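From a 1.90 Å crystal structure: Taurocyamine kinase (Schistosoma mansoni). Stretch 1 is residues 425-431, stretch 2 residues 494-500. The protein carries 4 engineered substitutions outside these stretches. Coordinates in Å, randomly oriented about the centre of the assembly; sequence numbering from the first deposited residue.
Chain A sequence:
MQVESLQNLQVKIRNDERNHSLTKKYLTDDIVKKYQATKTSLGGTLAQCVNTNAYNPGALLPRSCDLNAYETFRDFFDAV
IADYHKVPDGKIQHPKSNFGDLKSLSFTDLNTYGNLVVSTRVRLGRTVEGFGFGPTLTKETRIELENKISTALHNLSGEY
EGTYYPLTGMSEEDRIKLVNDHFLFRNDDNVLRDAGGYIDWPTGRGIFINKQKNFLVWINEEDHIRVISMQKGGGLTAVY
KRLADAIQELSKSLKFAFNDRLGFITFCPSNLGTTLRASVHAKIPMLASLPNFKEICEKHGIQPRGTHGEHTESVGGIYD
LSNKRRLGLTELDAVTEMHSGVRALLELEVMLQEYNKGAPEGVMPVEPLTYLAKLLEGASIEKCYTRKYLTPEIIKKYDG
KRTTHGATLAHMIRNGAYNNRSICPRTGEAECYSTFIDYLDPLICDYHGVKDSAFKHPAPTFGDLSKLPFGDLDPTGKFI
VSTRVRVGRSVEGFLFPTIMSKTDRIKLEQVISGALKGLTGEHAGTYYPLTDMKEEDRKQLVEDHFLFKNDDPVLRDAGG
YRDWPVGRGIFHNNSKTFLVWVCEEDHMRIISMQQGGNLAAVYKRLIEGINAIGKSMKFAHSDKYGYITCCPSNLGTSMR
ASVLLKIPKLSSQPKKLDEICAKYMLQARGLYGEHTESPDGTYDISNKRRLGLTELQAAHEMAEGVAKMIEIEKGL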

# COMPACT_ATOMS: atom_id res chain seq x y z
N PRO A 425 -6.03 -18.32 -8.72
CA PRO A 425 -5.98 -17.09 -9.51
C PRO A 425 -7.30 -16.33 -9.44
O PRO A 425 -8.28 -16.83 -8.88
CB PRO A 425 -5.72 -17.60 -10.93
CG PRO A 425 -6.40 -18.93 -10.95
CD PRO A 425 -6.19 -19.52 -9.56
N ARG A 426 -7.30 -15.13 -10.02
CA ARG A 426 -8.51 -14.30 -10.15
C ARG A 426 -8.71 -13.90 -11.61
O ARG A 426 -7.93 -13.13 -12.15
CB ARG A 426 -8.40 -13.05 -9.27
CG ARG A 426 -8.11 -13.32 -7.79
CD ARG A 426 -9.22 -14.07 -7.11
NE ARG A 426 -9.13 -13.95 -5.65
CZ ARG A 426 -8.42 -14.75 -4.86
NH1 ARG A 426 -7.73 -15.75 -5.38
NH2 ARG A 426 -8.41 -14.54 -3.55
N THR A 427 -9.78 -14.39 -12.24
CA THR A 427 -9.99 -14.20 -13.67
C THR A 427 -10.48 -12.77 -14.02
O THR A 427 -10.88 -12.01 -13.13
CB THR A 427 -10.98 -15.24 -14.20
OG1 THR A 427 -12.24 -15.07 -13.53
CG2 THR A 427 -10.46 -16.67 -13.91
N GLY A 428 -10.41 -12.41 -15.30
CA GLY A 428 -10.74 -11.05 -15.74
C GLY A 428 -12.14 -10.90 -16.33
O GLY A 428 -12.68 -9.80 -16.37
N GLU A 429 -12.71 -11.99 -16.79
CA GLU A 429 -14.08 -12.01 -17.34
C GLU A 429 -14.47 -13.47 -17.60
O GLU A 429 -13.61 -14.34 -17.62
CB GLU A 429 -14.18 -11.19 -18.62
CG GLU A 429 -13.44 -11.77 -19.81
CD GLU A 429 -13.82 -11.07 -21.10
OE1 GLU A 429 -15.04 -10.84 -21.30
OE2 GLU A 429 -12.93 -10.71 -21.90
N ALA A 430 -15.76 -13.71 -17.83
CA ALA A 430 -16.27 -15.05 -18.01
C ALA A 430 -15.55 -15.79 -19.13
O ALA A 430 -15.34 -17.00 -19.03
CB ALA A 430 -17.78 -15.02 -18.30
N GLU A 431 -15.17 -15.06 -20.17
CA GLU A 431 -14.56 -15.67 -21.36
C GLU A 431 -13.21 -16.32 -21.03
O GLU A 431 -12.72 -17.19 -21.75
CB GLU A 431 -14.39 -14.63 -22.47
CG GLU A 431 -13.96 -15.22 -23.81
CD GLU A 431 -13.70 -14.16 -24.86
OE1 GLU A 431 -14.57 -13.30 -25.05
OE2 GLU A 431 -12.61 -14.19 -25.49
N PHE A 494 -20.12 -7.94 -18.60
CA PHE A 494 -19.15 -7.10 -17.90
C PHE A 494 -17.84 -7.81 -17.57
O PHE A 494 -17.82 -8.96 -17.11
CB PHE A 494 -19.76 -6.58 -16.59
CG PHE A 494 -20.86 -5.58 -16.80
CD1 PHE A 494 -20.58 -4.22 -16.91
CD2 PHE A 494 -22.17 -6.01 -16.96
CE1 PHE A 494 -21.59 -3.31 -17.14
CE2 PHE A 494 -23.18 -5.10 -17.18
CZ PHE A 494 -22.89 -3.75 -17.27
N LEU A 495 -16.74 -7.09 -17.76
CA LEU A 495 -15.47 -7.48 -17.20
C LEU A 495 -15.62 -7.60 -15.68
O LEU A 495 -16.46 -6.92 -15.08
CB LEU A 495 -14.38 -6.46 -17.54
CG LEU A 495 -14.04 -6.36 -19.02
CD1 LEU A 495 -12.91 -5.34 -19.22
CD2 LEU A 495 -13.65 -7.74 -19.52
N PHE A 496 -14.83 -8.46 -15.07
CA PHE A 496 -14.90 -8.68 -13.61
C PHE A 496 -14.26 -7.54 -12.81
O PHE A 496 -13.54 -6.72 -13.39
CB PHE A 496 -14.26 -10.03 -13.27
CG PHE A 496 -15.04 -11.20 -13.75
CD1 PHE A 496 -16.34 -11.04 -14.25
CD2 PHE A 496 -14.49 -12.48 -13.71
CE1 PHE A 496 -17.07 -12.14 -14.69
CE2 PHE A 496 -15.20 -13.57 -14.15
CZ PHE A 496 -16.50 -13.40 -14.64
N PRO A 497 -14.52 -7.46 -11.47
CA PRO A 497 -14.03 -6.30 -10.72
C PRO A 497 -12.51 -6.20 -10.67
O PRO A 497 -12.00 -5.22 -10.17
CB PRO A 497 -14.60 -6.49 -9.30
CG PRO A 497 -15.84 -7.36 -9.51
CD PRO A 497 -15.45 -8.29 -10.67
N THR A 498 -11.81 -7.21 -11.17
CA THR A 498 -10.35 -7.21 -11.19
C THR A 498 -9.83 -6.17 -12.19
O THR A 498 -9.04 -5.30 -11.83
CB THR A 498 -9.80 -8.60 -11.55
OG1 THR A 498 -10.54 -9.13 -12.66
CG2 THR A 498 -9.89 -9.58 -10.36
N ILE A 499 -10.30 -6.24 -13.44
CA ILE A 499 -9.70 -5.48 -14.52
C ILE A 499 -10.64 -4.47 -15.15
O ILE A 499 -10.19 -3.63 -15.94
CB ILE A 499 -9.14 -6.45 -15.63
CG1 ILE A 499 -10.27 -7.14 -16.41
CG2 ILE A 499 -8.24 -7.47 -14.99
CD1 ILE A 499 -9.77 -7.93 -17.64
N MET A 500 -11.92 -4.52 -14.79
CA MET A 500 -12.93 -3.71 -15.45
C MET A 500 -12.60 -2.22 -15.31
O MET A 500 -11.89 -1.80 -14.38
CB MET A 500 -14.33 -3.99 -14.88
CG MET A 500 -14.47 -3.54 -13.46
SD MET A 500 -15.94 -4.25 -12.68
CE MET A 500 -17.24 -3.66 -13.76
O HOH W 1 -17.69 -11.59 -18.10

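Two loop segments of one chain, neither with regular helix or strand, meet through two direct hydrogen bonds, one water bridge and the ring of Phe496. Consecutive carbonyls of the first loop are the acceptors. Gly428 O takes the backbone N-H of Phe496 (N to O 2.8 Å, N-H...O angle 169°), a short and nearly straight bond. One residue earlier, Thr427 O receives the hydroxyl of Thr498, with OG1 2.9 Å from that oxygen; the Thr498 CA-to-CB bond points toward the first loop, and chi1 is in the p well. The third polar link is indirect: water 1 accepts from Ala430 N (2.9 Å from the water oxygen) and donates to Phe494 O (2.8 Å), so two main-chain groups too far apart to bond directly are both satisfied. Within the second loop, Phe496 O accepts from Met500 N (3.1 Å) and Ile499 N (3.3 Å), so both polar backbone atoms of Phe496 are engaged. Its CA-to-CB bond points toward the first loop, and one ring face packs against the backbone at Glu429: Glu429 CA sits 3.6 Å from the ring centroid, 7° off the ring normal, a CH-pi contact over the face. Thr427 OG1 approaches the ring edge, 3.4 Å from Phe496 CE2, and has its hydrogen bond elsewhere in the structure. Both carboxylate oxygens of Glu429 are likewise bonded elsewhere, while its CB packs 3.6 Å from Leu495 CD2. Ala430 CB adds a looser apolar contact, 4.2 Å from Phe496 CZ. At Gly428 the packing leaves no room for a side chain: an ideal CB would lie 2.8 Å from Ile499 CD1, a clash. Ile499 CG1 also lies 3.6 Å from Gly428 O.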